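PDB 6LD7: cystathionine gamma-synthase from Xanthomonas oryzae pv. oryzae KACC 10331, which probably makes cystathionine in the methionine biosynthesis pathway, as a pyridoxal 5'-phosphate-dependent enzyme of the trans-sulfuration family. Local coordinates for residues M282-F288 with M310-E316; H266-A270 with G306-M311; R163-L167 with L299-Q304. The protein carries 1 engineered substitution. Residues are numbered along the deposited sequence.

Contact 1: residues M282-F288 with M310-E316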
loop_
_atom_site.group_PDB
_atom_site.type_symbol
_atom_site.label_atom_id
_atom_site.label_comp_id
_atom_site.label_asym_id
_atom_site.label_seq_id
_atom_site.Cartn_x
_atom_site.Cartn_y
_atom_site.Cartn_z
ATOM N N MET C 282 -40.295 -22.841 5.441
ATOM C CA MET C 282 -39.369 -22.896 6.598
ATOM C C MET C 282 -39.150 -21.491 7.177
ATOM O O MET C 282 -38.374 -21.364 8.106
ATOM C CB MET C 282 -38.038 -23.508 6.148
ATOM C CG MET C 282 -38.099 -25.025 5.978
ATOM S SD MET C 282 -38.557 -25.757 7.592
ATOM C CE MET C 282 -37.156 -25.338 8.624
ATOM N N VAL C 283 -39.763 -20.451 6.612
ATOM C CA VAL C 283 -39.491 -19.039 7.016
ATOM C C VAL C 283 -40.774 -18.412 7.566
ATOM O O VAL C 283 -41.717 -18.297 6.790
ATOM C CB VAL C 283 -38.987 -18.244 5.801
ATOM C CG1 VAL C 283 -38.731 -16.801 6.155
ATOM C CG2 VAL C 283 -37.739 -18.840 5.205
ATOM N N ASN C 284 -40.786 -18.014 8.827
ATOM C CA ASN C 284 -41.948 -17.413 9.526
ATOM C C ASN C 284 -42.068 -15.948 9.167
ATOM O O ASN C 284 -43.151 -15.510 9.172
ATOM C CB ASN C 284 -41.849 -17.534 11.062
ATOM C CG ASN C 284 -41.782 -18.995 11.477
ATOM O OD1 ASN C 284 -42.271 -19.887 10.772
ATOM N ND2 ASN C 284 -41.137 -19.283 12.585
ATOM N N GLN C 285 -40.984 -15.215 8.906
ATOM C CA GLN C 285 -41.080 -13.756 8.621
ATOM C C GLN C 285 -39.836 -13.305 7.866
ATOM O O GLN C 285 -38.657 -13.826 8.133
ATOM C CB GLN C 285 -41.180 -13.044 9.970
ATOM C CG GLN C 285 -41.432 -11.584 9.911
ATOM C CD GLN C 285 -42.759 -11.263 9.284
ATOM O OE1 GLN C 285 -43.762 -11.824 9.673
ATOM N NE2 GLN C 285 -42.732 -10.440 8.255
ATOM N N VAL C 286 -40.022 -12.328 6.997
ATOM C CA VAL C 286 -38.912 -11.681 6.278
ATOM C C VAL C 286 -38.958 -10.201 6.621
ATOM O O VAL C 286 -40.052 -9.633 6.580
ATOM C CB VAL C 286 -39.004 -11.883 4.776
ATOM C CG1 VAL C 286 -37.791 -11.242 4.093
ATOM C CG2 VAL C 286 -39.051 -13.337 4.451
ATOM N N TYR C 287 -37.800 -9.630 6.907
ATOM C CA TYR C 287 -37.653 -8.207 7.242
ATOM C C TYR C 287 -36.884 -7.596 6.078
ATOM O O TYR C 287 -35.681 -7.831 5.967
ATOM C CB TYR C 287 -36.964 -8.045 8.604
ATOM C CG TYR C 287 -37.705 -8.639 9.774
ATOM C CD1 TYR C 287 -38.759 -7.970 10.396
ATOM C CD2 TYR C 287 -37.385 -9.916 10.213
ATOM C CE1 TYR C 287 -39.487 -8.570 11.431
ATOM C CE2 TYR C 287 -38.066 -10.520 11.239
ATOM C CZ TYR C 287 -39.103 -9.840 11.865
ATOM O OH TYR C 287 -39.670 -10.490 12.919
ATOM N N PHE C 288 -37.585 -6.957 5.175
ATOM C CA PHE C 288 -37.000 -6.402 3.924
ATOM C C PHE C 288 -37.923 -5.322 3.383
ATOM O O PHE C 288 -39.060 -5.602 3.086
ATOM C CB PHE C 288 -36.801 -7.438 2.827
ATOM C CG PHE C 288 -36.154 -6.897 1.574
ATOM C CD1 PHE C 288 -34.907 -6.315 1.616
ATOM C CD2 PHE C 288 -36.787 -7.008 0.332
ATOM C CE1 PHE C 288 -34.301 -5.869 0.441
ATOM C CE2 PHE C 288 -36.190 -6.550 -0.831
ATOM C CZ PHE C 288 -34.956 -5.974 -0.781
ATOM N N MET C 310 -29.685 -5.464 2.466
ATOM C CA MET C 310 -29.744 -6.091 3.816
ATOM C C MET C 310 -31.153 -6.629 4.036
ATOM O O MET C 310 -32.121 -5.958 3.732
ATOM C CB MET C 310 -29.459 -5.083 4.931
ATOM C CG MET C 310 -28.079 -4.390 4.809
ATOM S SD MET C 310 -26.694 -5.575 4.875
ATOM C CE MET C 310 -27.077 -6.213 6.528
ATOM N N MET C 311 -31.226 -7.795 4.609
ATOM C CA MET C 311 -32.495 -8.352 5.068
ATOM C C MET C 311 -32.228 -9.358 6.186
ATOM O O MET C 311 -31.087 -9.855 6.375
ATOM C CB MET C 311 -33.246 -9.008 3.894
ATOM C CG MET C 311 -32.739 -10.325 3.488
ATOM S SD MET C 311 -33.725 -10.995 2.062
ATOM C CE MET C 311 -33.386 -9.752 0.820
ATOM N N SER C 312 -33.273 -9.605 6.934
ATOM C CA SER C 312 -33.343 -10.646 7.974
ATOM C C SER C 312 -34.545 -11.530 7.736
ATOM O O SER C 312 -35.514 -11.054 7.172
ATOM C CB SER C 312 -33.403 -9.997 9.357
ATOM O OG SER C 312 -32.173 -9.367 9.581
ATOM N N PHE C 313 -34.528 -12.718 8.328
ATOM C CA PHE C 313 -35.615 -13.689 8.254
ATOM C C PHE C 313 -35.521 -14.632 9.465
ATOM O O PHE C 313 -34.412 -14.913 9.997
ATOM C CB PHE C 313 -35.590 -14.365 6.861
ATOM C CG PHE C 313 -34.523 -15.408 6.673
ATOM C CD1 PHE C 313 -33.261 -15.042 6.309
ATOM C CD2 PHE C 313 -34.754 -16.724 7.010
ATOM C CE1 PHE C 313 -32.247 -15.966 6.208
ATOM C CE2 PHE C 313 -33.747 -17.669 6.887
ATOM C CZ PHE C 313 -32.508 -17.292 6.444
ATOM N N GLU C 314 -36.681 -15.025 9.961
ATOM C CA GLU C 314 -36.850 -15.997 11.073
ATOM C C GLU C 314 -37.039 -17.380 10.495
ATOM O O GLU C 314 -37.970 -17.575 9.731
ATOM C CB GLU C 314 -38.055 -15.629 11.911
ATOM C CG GLU C 314 -37.729 -14.451 12.778
ATOM C CD GLU C 314 -38.910 -13.859 13.499
ATOM O OE1 GLU C 314 -38.747 -12.704 14.011
ATOM O OE2 GLU C 314 -39.970 -14.582 13.554
ATOM N N LEU C 315 -36.095 -18.248 10.771
ATOM C CA LEU C 315 -36.134 -19.656 10.327
ATOM C C LEU C 315 -36.923 -20.427 11.378
ATOM O O LEU C 315 -36.811 -20.110 12.543
ATOM C CB LEU C 315 -34.687 -20.117 10.218
ATOM C CG LEU C 315 -34.477 -21.522 9.734
ATOM C CD1 LEU C 315 -34.866 -21.632 8.287
ATOM C CD2 LEU C 315 -33.005 -21.847 9.907
ATOM N N GLU C 316 -37.837 -21.237 10.923
ATOM C CA GLU C 316 -38.642 -22.194 11.708
ATOM C C GLU C 316 -37.684 -23.229 12.319
ATOM O O GLU C 316 -36.755 -23.725 11.611
ATOM C CB GLU C 316 -39.685 -22.833 10.766
ATOM C CG GLU C 316 -40.648 -23.749 11.493
ATOM C CD GLU C 316 -41.400 -23.029 12.609
ATOM O OE1 GLU C 316 -42.069 -22.023 12.283
ATOM O OE2 GLU C 316 -41.262 -23.418 13.806
#
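Start at Met282, where the chain enters an antiparallel pairing with strand 310-315. Met282 O accepts a nearly straight hydrogen bond from Glu316 N (2.9 Å), and the Met282 side chain rests on helix 380-396. Val283 and Leu315 form an antiparallel non-hydrogen-bonded pair, CA to CA 4.8 Å; Val283 CG1 lies 4.0 Å from Phe313 CB, and Val283 and Leu315 both reach Leu391 of helix 380-396. At Asn284 the chain turns a corner. The ladder survives it, because Asn284 N bonds to Glu314 O (3.0 Å) and Gln285 O accepts from Glu314 N (2.9 Å), so Glu314 uses both backbone groups at the break. Val286 faces Phe313 at a CA-CA distance of 4.3 Å, on the same side as Val283, with Phe313 packing onto Leu277 of helix 259-277. Tyr287 and Ser312 then form a regular hydrogen-bonded pair: Tyr287 N to Ser312 O is 2.7 Å and Ser312 N to Tyr287 O 3.1 Å. On the other face, Tyr287 OH donates to Glu314 OE1 at 2.6 Å, while Ser312 OG is bonded to Pro160 O. Phe288 ends the run: Met311 CE lies over one face of the Phe288 ring, 4.0 Å from its centroid, a CH-pi and Met-aromatic contact. Strand 283-287 is outermost in its sheet within this chain. Backbone hydrogen bonds thus fix the register, while the faces differ: one is apolar, with Val283, Leu315 and Phe313 on helices and Val286 on Leu291; the other carries the Tyr287-Glu314 bond on partly exposed residues.

Contact 2: residues H266-A270 with G306-M311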
loop_
_atom_site.group_PDB
_atom_site.type_symbol
_atom_site.label_atom_id
_atom_site.label_comp_id
_atom_site.label_asym_id
_atom_site.label_seq_id
_atom_site.Cartn_x
_atom_site.Cartn_y
_atom_site.Cartn_z
ATOM N N HIS C 266 -26.219 -5.905 -6.163
ATOM C CA HIS C 266 -26.629 -6.224 -4.795
ATOM C C HIS C 266 -28.177 -6.248 -4.797
ATOM O O HIS C 266 -28.797 -7.133 -4.200
ATOM C CB HIS C 266 -26.171 -5.121 -3.796
ATOM C CG HIS C 266 -24.745 -5.148 -3.373
ATOM N ND1 HIS C 266 -24.259 -6.153 -2.566
ATOM C CD2 HIS C 266 -23.784 -4.214 -3.466
ATOM C CE1 HIS C 266 -23.001 -5.888 -2.317
ATOM N NE2 HIS C 266 -22.688 -4.694 -2.817
ATOM N N GLN C 267 -28.797 -5.218 -5.348
ATOM C CA GLN C 267 -30.286 -5.085 -5.209
ATOM C C GLN C 267 -31.033 -6.109 -6.097
ATOM O O GLN C 267 -32.106 -6.628 -5.662
ATOM C CB GLN C 267 -30.694 -3.655 -5.508
ATOM C CG GLN C 267 -30.268 -2.708 -4.412
ATOM C CD GLN C 267 -30.803 -1.319 -4.640
ATOM O OE1 GLN C 267 -31.664 -0.804 -3.892
ATOM N NE2 GLN C 267 -30.288 -0.694 -5.678
ATOM N N GLU C 268 -30.499 -6.442 -7.258
ATOM C CA GLU C 268 -31.053 -7.546 -8.092
ATOM C C GLU C 268 -31.027 -8.849 -7.287
ATOM O O GLU C 268 -32.039 -9.540 -7.204
ATOM C CB GLU C 268 -30.257 -7.685 -9.379
ATOM C CG GLU C 268 -30.805 -8.767 -10.251
ATOM C CD GLU C 268 -30.045 -9.117 -11.546
ATOM O OE1 GLU C 268 -30.262 -10.233 -12.116
ATOM O OE2 GLU C 268 -29.307 -8.270 -12.037
ATOM N N ASN C 269 -29.932 -9.120 -6.601
ATOM C CA ASN C 269 -29.801 -10.362 -5.806
ATOM C C ASN C 269 -30.781 -10.338 -4.635
ATOM O O ASN C 269 -31.438 -11.350 -4.379
ATOM C CB ASN C 269 -28.376 -10.558 -5.301
ATOM C CG ASN C 269 -27.453 -10.979 -6.424
ATOM O OD1 ASN C 269 -27.919 -11.440 -7.496
ATOM N ND2 ASN C 269 -26.158 -10.905 -6.148
ATOM N N ALA C 270 -30.906 -9.211 -3.952
ATOM C CA ALA C 270 -31.774 -9.103 -2.770
ATOM C C ALA C 270 -33.247 -9.292 -3.161
ATOM O O ALA C 270 -33.947 -10.032 -2.455
ATOM C CB ALA C 270 -31.567 -7.769 -2.090
ATOM N N GLY C 306 -33.777 2.911 -3.620
ATOM C CA GLY C 306 -33.938 1.465 -3.867
ATOM C C GLY C 306 -34.121 0.834 -2.527
ATOM O O GLY C 306 -33.972 1.582 -1.516
ATOM N N PHE C 307 -34.381 -0.452 -2.453
ATOM C CA PHE C 307 -34.692 -1.070 -1.127
ATOM C C PHE C 307 -33.414 -1.650 -0.499
ATOM O O PHE C 307 -33.499 -2.178 0.590
ATOM C CB PHE C 307 -35.770 -2.106 -1.395
ATOM C CG PHE C 307 -37.060 -1.495 -1.852
ATOM C CD1 PHE C 307 -37.754 -0.661 -0.973
ATOM C CD2 PHE C 307 -37.606 -1.787 -3.094
ATOM C CE1 PHE C 307 -38.980 -0.131 -1.331
ATOM C CE2 PHE C 307 -38.830 -1.232 -3.458
ATOM C CZ PHE C 307 -39.490 -0.380 -2.582
ATOM N N GLY C 308 -32.299 -1.742 -1.239
ATOM C CA GLY C 308 -31.035 -2.157 -0.640
ATOM C C GLY C 308 -30.901 -3.633 -0.634
ATOM O O GLY C 308 -31.561 -4.324 -1.442
ATOM N N ALA C 309 -29.937 -4.108 0.133
ATOM C CA ALA C 309 -29.497 -5.505 0.023
ATOM C C ALA C 309 -29.238 -6.104 1.403
ATOM O O ALA C 309 -28.620 -7.160 1.483
ATOM C CB ALA C 309 -28.321 -5.562 -0.913
ATOM N N MET C 310 -29.685 -5.464 2.466
ATOM C CA MET C 310 -29.744 -6.091 3.816
ATOM C C MET C 310 -31.153 -6.629 4.036
ATOM O O MET C 310 -32.121 -5.958 3.732
ATOM C CB MET C 310 -29.459 -5.083 4.931
ATOM C CG MET C 310 -28.079 -4.390 4.809
ATOM S SD MET C 310 -26.694 -5.575 4.875
ATOM C CE MET C 310 -27.077 -6.213 6.528
ATOM N N MET C 311 -31.226 -7.795 4.609
ATOM C CA MET C 311 -32.495 -8.352 5.068
ATOM C C MET C 311 -32.228 -9.358 6.186
ATOM O O MET C 311 -31.087 -9.855 6.375
ATOM C CB MET C 311 -33.246 -9.008 3.894
ATOM C CG MET C 311 -32.739 -10.325 3.488
ATOM S SD MET C 311 -33.725 -10.995 2.062
ATOM C CE MET C 311 -33.386 -9.752 0.820
#
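Ala270 lays its methyl over the turn that leads into strand 310-315: Ala270 CB is 3.5 Å from Gly308 O, 3.7 Å from Ala309 CA and 4.0 Å from Met311 CE. One turn earlier in the helix, His266 CB meets Ala309 CB at 3.6 Å, while its imidazole ND1 is hydrogen-bonded to Ile375 O. The small side chains let helix and backbone come close, Ala270 and Ala309 being 5.1 Å apart at CA. Gln267 supplies the polar link, its OE1 accepting from Gly308 N at 2.9 Å. Gln267 OE1 also sits 3.2 Å from Gly306 CA, where a side chain would collide with it, and Gly308 has a positive phi (87°), which favours glycine. Ala309 and Met311 continue by backbone hydrogen bonds to Ile375 and Leu373. Here helix 259-277 packs against the loop leading into strand 310-315, the strand next to edge strand 283-287, an alpha/beta layering that belongs to the C-terminal domain of fold-type I PLP enzymes.

Contact 3: residues R163-L167 with L299-Q304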
loop_
_atom_site.group_PDB
_atom_site.type_symbol
_atom_site.label_atom_id
_atom_site.label_comp_id
_atom_site.label_asym_id
_atom_site.label_seq_id
_atom_site.Cartn_x
_atom_site.Cartn_y
_atom_site.Cartn_z
ATOM N N ARG C 163 -36.565 -1.443 10.173
ATOM C CA ARG C 163 -37.591 -0.394 10.459
ATOM C C ARG C 163 -37.194 0.864 9.732
ATOM O O ARG C 163 -35.984 1.230 9.686
ATOM C CB ARG C 163 -37.761 -0.096 11.965
ATOM C CG ARG C 163 -37.961 -1.323 12.859
ATOM C CD ARG C 163 -39.398 -1.800 12.814
ATOM N NE ARG C 163 -39.599 -2.858 11.885
ATOM C CZ ARG C 163 -40.172 -4.090 12.078
ATOM N NH1 ARG C 163 -40.659 -4.544 13.234
ATOM N NH2 ARG C 163 -40.251 -4.856 11.003
ATOM N N ILE C 164 -38.183 1.510 9.145
ATOM C CA ILE C 164 -37.976 2.745 8.376
ATOM C C ILE C 164 -38.418 3.925 9.213
ATOM O O ILE C 164 -39.561 3.968 9.642
ATOM C CB ILE C 164 -38.746 2.602 7.077
ATOM C CG1 ILE C 164 -38.462 1.266 6.364
ATOM C CG2 ILE C 164 -38.490 3.762 6.158
ATOM C CD1 ILE C 164 -37.062 1.126 5.880
ATOM N N THR C 165 -37.566 4.902 9.411
ATOM C CA THR C 165 -37.950 6.156 10.038
ATOM C C THR C 165 -38.240 7.146 8.936
ATOM O O THR C 165 -37.436 7.271 7.956
ATOM C CB THR C 165 -36.806 6.703 10.888
ATOM O OG1 THR C 165 -36.448 5.688 11.824
ATOM C CG2 THR C 165 -37.163 7.993 11.561
ATOM N N ASP C 166 -39.281 7.930 9.162
ATOM C CA ASP C 166 -39.757 8.922 8.175
ATOM C C ASP C 166 -38.932 10.174 8.331
ATOM O O ASP C 166 -39.086 10.938 9.312
ATOM C CB ASP C 166 -41.266 9.075 8.343
ATOM C CG ASP C 166 -41.894 10.123 7.445
ATOM O OD1 ASP C 166 -41.148 11.004 6.839
ATOM O OD2 ASP C 166 -43.123 10.022 7.344
ATOM N N LEU C 167 -37.996 10.367 7.424
ATOM C CA LEU C 167 -37.029 11.483 7.543
ATOM C C LEU C 167 -37.768 12.812 7.613
ATOM O O LEU C 167 -37.412 13.675 8.470
ATOM C CB LEU C 167 -36.045 11.450 6.363
ATOM C CG LEU C 167 -35.072 10.261 6.381
ATOM C CD1 LEU C 167 -34.212 10.248 5.142
ATOM C CD2 LEU C 167 -34.188 10.327 7.620
ATOM N N LEU C 299 -43.196 4.117 2.619
ATOM C CA LEU C 299 -42.289 5.201 3.019
ATOM C C LEU C 299 -40.873 4.958 2.434
ATOM O O LEU C 299 -40.318 5.865 1.761
ATOM C CB LEU C 299 -42.337 5.222 4.552
ATOM C CG LEU C 299 -41.246 6.074 5.184
ATOM C CD1 LEU C 299 -41.466 7.519 4.765
ATOM C CD2 LEU C 299 -41.318 5.868 6.703
ATOM N N ALA C 300 -40.402 3.717 2.451
ATOM C CA ALA C 300 -39.078 3.392 1.887
ATOM C C ALA C 300 -39.116 3.651 0.382
ATOM O O ALA C 300 -38.087 4.137 -0.153
ATOM C CB ALA C 300 -38.745 1.971 2.231
ATOM N N ALA C 301 -40.213 3.315 -0.306
ATOM C CA ALA C 301 -40.330 3.495 -1.788
ATOM C C ALA C 301 -40.249 4.986 -2.093
ATOM O O ALA C 301 -39.689 5.320 -3.075
ATOM C CB ALA C 301 -41.654 2.917 -2.349
ATOM N N ARG C 302 -40.668 5.873 -1.205
ATOM C CA ARG C 302 -40.583 7.343 -1.482
ATOM C C ARG C 302 -39.281 7.942 -0.969
ATOM O O ARG C 302 -38.857 8.813 -1.629
ATOM C CB ARG C 302 -41.749 8.142 -0.861
ATOM C CG ARG C 302 -43.044 7.796 -1.606
ATOM C CD ARG C 302 -43.282 8.456 -2.982
ATOM N NE ARG C 302 -43.706 9.844 -2.695
ATOM C CZ ARG C 302 -44.889 10.224 -2.154
ATOM N NH1 ARG C 302 -45.111 11.501 -1.868
ATOM N NH2 ARG C 302 -45.856 9.347 -1.922
ATOM N N GLN C 303 -38.738 7.605 0.206
ATOM C CA GLN C 303 -37.589 8.393 0.645
ATOM C C GLN C 303 -36.242 7.765 0.218
ATOM O O GLN C 303 -35.255 8.406 0.444
ATOM C CB GLN C 303 -37.670 8.664 2.128
ATOM C CG GLN C 303 -37.265 7.553 3.008
ATOM C CD GLN C 303 -37.341 7.889 4.488
ATOM O OE1 GLN C 303 -37.963 8.842 4.925
ATOM N NE2 GLN C 303 -36.885 6.947 5.281
ATOM N N GLN C 304 -36.227 6.564 -0.348
ATOM C CA GLN C 304 -35.048 5.775 -0.741
ATOM C C GLN C 304 -35.083 5.624 -2.280
ATOM O O GLN C 304 -36.179 5.557 -2.806
ATOM C CB GLN C 304 -34.989 4.376 -0.080
ATOM C CG GLN C 304 -35.114 4.367 1.436
ATOM C CD GLN C 304 -35.150 2.987 2.057
ATOM O OE1 GLN C 304 -35.419 2.904 3.260
ATOM N NE2 GLN C 304 -34.905 1.907 1.286
HETATM O O HOH W 1 -39.496 11.035 4.595
#
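Gln303 makes both direct hydrogen bonds between the segments. With chi1 at p and chi2 at t, its side chain reaches from the end of helix 297-303 to the loop backbone and uses both ends of its amide: Gln303 NE2 donates to Thr165 O (2.8 Å), and Gln303 OE1 accepts from Leu167 N (2.9 Å), both nearly linear. The side chain thus bridges a backbone acceptor and a backbone donor two residues apart. A water joins in, donating to Gln303 OE1 (2.7 Å) and to Asp166 OD1 (2.8 Å). Asp166, in the t rotamer, is the N-cap of helix 167-176, and OD1 also takes the hydrogen bond of Phe169 N, so the water ties the cap to the glutamine.

Beside this polar core, Ile164 points at the helix as an m,m rotamer. Ile164 CG2 touches Leu299 CD2 at 3.6 Å, and Ile164 CD1 lies 4.1 Å from Ala300 CB and 3.6 Å from Gln304 OE1. Leu299, with chi1 t and chi2 p, sends CD2 to Asp166 CB as well (3.6 Å), so it lies against the loop from Ile164 to Asp166. Gln304, the first residue to leave helical geometry, keeps its NE2 hydrogen-bonded to Gly306 O. Thr165 directs its CA-to-CB bond away from the helix, and its side chain packs on Ile154, as does that of Leu167. The loop therefore runs between helix 297-303 and strand 151-155 of the seven-stranded sheet, delivering the chain into helix 167-176 and joining helix 297-303 to the large PLP-binding domain.

In the fold
All three contacts are mainly buried, but contact 1, at the sheet edge, lies farthest out, its centre about 21 Å from the chain's centre against 14 and 15 Å for contacts 2 and 3; its polar side chains take the partly exposed face. Contacts 1 and 2 both use strand 310-315 and meet where Phe288 CZ lies 4.1 Å from Ala270 CB. Contact 1 is held mostly by backbone hydrogen bonds, contact 2 mostly by small apolar groups with one glutamine bond. Contact 3 adds glutamine and water bridges to a loop of the seven-stranded sheet's domain. Phe307 CE1, 4.1 Å from Ala300 CB, links it to contact 2, and Arg163 NH2, 3.5 Å from Tyr287 CD1, to contact 1.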